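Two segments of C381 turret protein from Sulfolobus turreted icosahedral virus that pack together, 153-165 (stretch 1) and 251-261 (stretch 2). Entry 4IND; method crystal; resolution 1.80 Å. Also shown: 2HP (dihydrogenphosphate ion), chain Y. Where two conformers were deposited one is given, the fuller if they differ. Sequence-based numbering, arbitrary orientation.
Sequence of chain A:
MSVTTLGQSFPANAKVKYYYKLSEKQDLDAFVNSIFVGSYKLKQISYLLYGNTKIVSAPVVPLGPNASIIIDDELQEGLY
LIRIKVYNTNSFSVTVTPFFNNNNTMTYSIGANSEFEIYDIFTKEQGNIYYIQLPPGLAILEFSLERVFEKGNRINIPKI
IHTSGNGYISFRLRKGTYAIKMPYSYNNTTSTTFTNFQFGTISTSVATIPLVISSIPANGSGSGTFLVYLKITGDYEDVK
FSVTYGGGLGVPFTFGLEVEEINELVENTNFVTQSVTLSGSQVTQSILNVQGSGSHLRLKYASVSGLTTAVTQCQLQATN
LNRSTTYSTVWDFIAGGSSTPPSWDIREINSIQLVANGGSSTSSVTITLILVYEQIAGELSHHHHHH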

# COMPACT_ATOMS: atom_id res chain seq x y z
N ASN A 153 -7.72 8.03 8.64
CA ASN A 153 -8.34 8.64 9.82
C ASN A 153 -7.93 7.97 11.11
O ASN A 153 -7.41 6.86 11.11
CB ASN A 153 -9.86 8.71 9.68
CG ASN A 153 -10.29 9.80 8.73
OD1 ASN A 153 -9.56 10.78 8.52
ND2 ASN A 153 -11.47 9.65 8.14
N ARG A 154 -8.17 8.66 12.22
CA ARG A 154 -7.84 8.13 13.52
C ARG A 154 -9.03 8.36 14.41
O ARG A 154 -9.93 9.15 14.09
CB ARG A 154 -6.65 8.90 14.11
CG ARG A 154 -6.86 10.41 14.10
CD ARG A 154 -5.76 11.14 14.87
NE ARG A 154 -5.89 12.60 14.74
CZ ARG A 154 -5.00 13.47 15.22
NH1 ARG A 154 -3.94 13.02 15.85
NH2 ARG A 154 -5.18 14.77 15.08
N ILE A 155 -9.05 7.68 15.54
CA ILE A 155 -9.97 8.01 16.61
C ILE A 155 -9.38 9.23 17.31
O ILE A 155 -8.20 9.23 17.69
CB ILE A 155 -10.08 6.86 17.62
CG1 ILE A 155 -10.76 5.65 16.96
CG2 ILE A 155 -10.87 7.29 18.86
CD1 ILE A 155 -10.75 4.42 17.85
N ASN A 156 -10.17 10.30 17.43
CA ASN A 156 -9.72 11.52 18.11
C ASN A 156 -10.89 12.12 18.92
O ASN A 156 -11.58 13.00 18.46
CB ASN A 156 -9.15 12.52 17.12
CG ASN A 156 -8.51 13.72 17.81
OD1 ASN A 156 -8.42 13.76 19.03
ND2 ASN A 156 -8.06 14.70 17.02
N ILE A 157 -11.09 11.59 20.12
CA ILE A 157 -12.14 12.09 21.02
C ILE A 157 -11.53 13.09 22.00
O ILE A 157 -10.53 12.78 22.63
CB ILE A 157 -12.74 10.94 21.82
CG1 ILE A 157 -13.39 9.93 20.86
CG2 ILE A 157 -13.78 11.45 22.83
CD1 ILE A 157 -13.80 8.63 21.56
N PRO A 158 -12.14 14.29 22.12
CA PRO A 158 -11.58 15.34 22.99
C PRO A 158 -11.70 14.97 24.46
O PRO A 158 -12.29 13.94 24.78
CB PRO A 158 -12.42 16.58 22.64
CG PRO A 158 -13.69 16.04 22.05
CD PRO A 158 -13.31 14.76 21.35
N LYS A 159 -11.12 15.79 25.34
CA LYS A 159 -11.04 15.45 26.75
C LYS A 159 -12.40 15.70 27.40
O LYS A 159 -12.63 16.73 28.01
CB LYS A 159 -9.93 16.25 27.44
CG LYS A 159 -9.69 15.85 28.89
CD LYS A 159 -8.83 16.90 29.62
CE LYS A 159 -7.41 16.92 29.09
NZ LYS A 159 -6.52 17.80 29.91
N ILE A 160 -13.31 14.74 27.25
CA ILE A 160 -14.69 14.90 27.73
C ILE A 160 -15.24 13.65 28.42
O ILE A 160 -16.39 13.64 28.86
CB ILE A 160 -15.64 15.25 26.56
CG1 ILE A 160 -15.57 14.14 25.51
CG2 ILE A 160 -15.30 16.61 25.95
CD1 ILE A 160 -16.67 14.25 24.43
N ILE A 161 -14.45 12.58 28.47
CA ILE A 161 -14.93 11.34 29.06
C ILE A 161 -14.69 11.38 30.55
O ILE A 161 -13.57 11.58 31.02
CB ILE A 161 -14.21 10.10 28.50
CG1 ILE A 161 -14.24 10.08 26.97
CG2 ILE A 161 -14.82 8.81 29.08
CD1 ILE A 161 -13.26 9.06 26.35
N HIS A 162 -15.75 11.20 31.33
CA HIS A 162 -15.63 11.26 32.78
C HIS A 162 -15.60 9.89 33.42
O HIS A 162 -16.44 9.03 33.13
CB HIS A 162 -16.80 12.04 33.41
CG HIS A 162 -16.86 13.47 33.00
ND1 HIS A 162 -16.17 14.46 33.68
CD2 HIS A 162 -17.49 14.09 31.98
CE1 HIS A 162 -16.40 15.62 33.10
NE2 HIS A 162 -17.20 15.43 32.07
N THR A 163 -14.67 9.70 34.36
CA THR A 163 -14.62 8.46 35.12
C THR A 163 -14.38 8.76 36.57
O THR A 163 -13.74 9.76 36.93
CB THR A 163 -13.55 7.46 34.59
OG1 THR A 163 -13.58 6.28 35.40
CG2 THR A 163 -12.12 8.09 34.64
N SER A 164 -14.90 7.90 37.43
CA SER A 164 -14.60 8.04 38.83
C SER A 164 -13.92 6.78 39.37
O SER A 164 -13.91 6.54 40.57
CB SER A 164 -15.87 8.39 39.61
OG SER A 164 -16.86 7.42 39.37
N GLY A 165 -13.35 5.98 38.48
CA GLY A 165 -12.58 4.82 38.93
C GLY A 165 -12.88 3.49 38.25
O GLY A 165 -12.20 2.50 38.50
N VAL A 251 -11.10 10.40 43.27
CA VAL A 251 -10.23 11.08 42.33
C VAL A 251 -10.83 11.05 40.93
O VAL A 251 -10.41 10.26 40.09
CB VAL A 251 -8.84 10.44 42.28
CG1 VAL A 251 -7.92 11.27 41.41
CG2 VAL A 251 -8.27 10.28 43.68
N PRO A 252 -11.80 11.94 40.66
CA PRO A 252 -12.40 11.93 39.32
C PRO A 252 -11.41 12.36 38.23
O PRO A 252 -10.62 13.29 38.46
CB PRO A 252 -13.54 12.94 39.43
CG PRO A 252 -13.22 13.77 40.64
CD PRO A 252 -12.48 12.86 41.58
N PHE A 253 -11.45 11.68 37.10
CA PHE A 253 -10.67 12.04 35.92
C PHE A 253 -11.60 12.45 34.80
O PHE A 253 -12.76 11.99 34.71
CB PHE A 253 -9.83 10.83 35.42
CG PHE A 253 -8.50 10.66 36.12
CD1 PHE A 253 -7.31 10.90 35.45
CD2 PHE A 253 -8.44 10.23 37.43
CE1 PHE A 253 -6.08 10.72 36.09
CE2 PHE A 253 -7.22 10.05 38.08
CZ PHE A 253 -6.04 10.30 37.40
N THR A 254 -11.10 13.32 33.93
CA THR A 254 -11.72 13.56 32.63
C THR A 254 -10.63 13.31 31.60
O THR A 254 -9.51 13.75 31.79
CB THR A 254 -12.21 15.00 32.50
OG1 THR A 254 -13.09 15.30 33.58
CG2 THR A 254 -12.95 15.19 31.18
N PHE A 255 -10.93 12.56 30.54
CA PHE A 255 -9.88 12.23 29.59
C PHE A 255 -10.40 12.15 28.16
O PHE A 255 -11.61 12.04 27.92
CB PHE A 255 -9.16 10.94 30.02
CG PHE A 255 -10.02 9.70 29.92
CD1 PHE A 255 -9.98 8.90 28.79
CD2 PHE A 255 -10.86 9.35 30.97
CE1 PHE A 255 -10.78 7.75 28.71
CE2 PHE A 255 -11.65 8.21 30.90
CZ PHE A 255 -11.62 7.41 29.76
N GLY A 256 -9.47 12.21 27.22
CA GLY A 256 -9.76 12.09 25.82
C GLY A 256 -9.14 10.80 25.33
O GLY A 256 -8.50 10.08 26.10
N LEU A 257 -9.36 10.47 24.06
CA LEU A 257 -8.81 9.24 23.50
C LEU A 257 -8.46 9.44 22.06
O LEU A 257 -9.30 9.81 21.24
CB LEU A 257 -9.83 8.10 23.62
CG LEU A 257 -9.40 6.79 22.94
CD1 LEU A 257 -8.21 6.20 23.67
CD2 LEU A 257 -10.57 5.79 22.91
N GLU A 258 -7.21 9.16 21.75
CA GLU A 258 -6.70 9.29 20.39
C GLU A 258 -6.03 7.96 20.08
O GLU A 258 -5.15 7.50 20.82
CB GLU A 258 -5.75 10.50 20.37
CG GLU A 258 -5.06 10.86 19.06
CD GLU A 258 -4.19 12.11 19.23
OE1 GLU A 258 -4.76 13.17 19.59
OE2 GLU A 258 -2.94 12.04 19.05
N VAL A 259 -6.48 7.30 19.02
CA VAL A 259 -5.86 6.05 18.56
C VAL A 259 -5.51 6.22 17.10
O VAL A 259 -6.39 6.50 16.29
CB VAL A 259 -6.84 4.86 18.69
CG1 VAL A 259 -6.13 3.54 18.35
CG2 VAL A 259 -7.43 4.81 20.09
N GLU A 260 -4.24 6.05 16.76
CA GLU A 260 -3.77 6.38 15.42
C GLU A 260 -2.64 5.47 15.00
O GLU A 260 -1.81 5.07 15.83
CB GLU A 260 -3.30 7.84 15.39
CG GLU A 260 -2.26 8.12 16.46
CD GLU A 260 -2.30 9.54 16.99
OE1 GLU A 260 -2.93 10.42 16.35
OE2 GLU A 260 -1.70 9.79 18.05
N GLU A 261 -2.61 5.11 13.72
CA GLU A 261 -1.54 4.27 13.20
C GLU A 261 -0.25 5.07 13.06
O GLU A 261 -0.28 6.24 12.66
CB GLU A 261 -1.94 3.67 11.85
CG GLU A 261 -1.09 2.49 11.43
CD GLU A 261 -1.50 1.89 10.09
OE1 GLU A 261 -2.57 2.28 9.55
OE2 GLU A 261 -0.76 1.03 9.57
P 2HP Y . -1.99 15.68 18.00
O1 2HP Y . -0.51 15.99 18.38
O2 2HP Y . -2.08 14.98 16.68
O3 2HP Y . -2.75 16.94 17.73
O4 2HP Y . -2.65 14.84 19.13
O HOH W 1 -4.62 6.55 11.98
O HOH W 2 -15.05 12.90 36.27
O HOH W 3 -12.95 8.95 42.16

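How do the two backbones satisfy each other? They run antiparallel as neighbouring strands, and residues in register trade reciprocal hydrogen bonds. Ile155 N donates to Val259 O (3.0 Å) and Val259 N to Ile155 O (2.9 Å); Ile157 N reaches Leu257 O at 2.8 Å, with Leu257 N returning to Ile157 O at 3.0 Å. Beyond the corner at Lys159 the pattern resumes: Ile161 N to Phe255 O and Phe255 N to Ile161 O, both 2.9 Å, then Thr163 N to Phe253 O and Phe253 N to Thr163 O, both 3.0 Å. Between these pairs, CA-H groups also approach the carbonyls, as where Glu258 CA lies 3.1 Å from Ile155 O.

What happens where the register slips? Two extra residues in the first stretch form a beta bulge between Ile157 and Ile161. Phe255 O, already taken by Ile161 N, also receives a weak bond from Ile160 N at 3.3 Å, and Ile160 N makes a second weak one to Pro158 O (2.8 Å) within its own stretch. Gly256 suits this crowded spot: its CA sits 3.3 Å from Pro158 O, and a CB here would point toward the first stretch and clash with Ile157 O.

Where does the charge of Arg154 go? Its NH1 bonds to Glu260 OE1 at 2.8 Å in a salt bridge and to phosphate O2 of 2HP, also at 2.8 Å; both acceptors lie near the guanidinium plane, where the N-H bonds point. A longer salt bridge joins Arg154 NH1 to Glu258 OE2 (3.5 Å), while NE and NH2 are satisfied elsewhere in the structure. The acids crowd together, with Glu258 OE2 2.8 Å from Glu260 OE2 and Glu258 OE1 2.7 Å from 2HP O4; oxygens this close probably mean that an acid group holds a proton, though its position is left open.

Which side chains meet through carbon contacts? Ile155, Ile157 and Ile161 share a face with Val259, Leu257 and Phe255, packing apolar surface together. Ile161 CB sits over the Phe255 ring, 4.0 Å from its centroid, while Thr163 CG2 meets the ring edge, 3.8 Å from CE2. On the other face, Thr254 CG2 covers the His162 ring, 4.2 Å from its centroid.

How do waters complete the ends? Water 1 donates to Asn153 O (2.9 Å) and accepts from Glu261 N (3.0 Å), joining the stretches beyond the Arg154 cluster. At the other end, water 3 donates to Ser164 O (3.0 Å) and accepts a weak bond from Val251 N (2.6 Å).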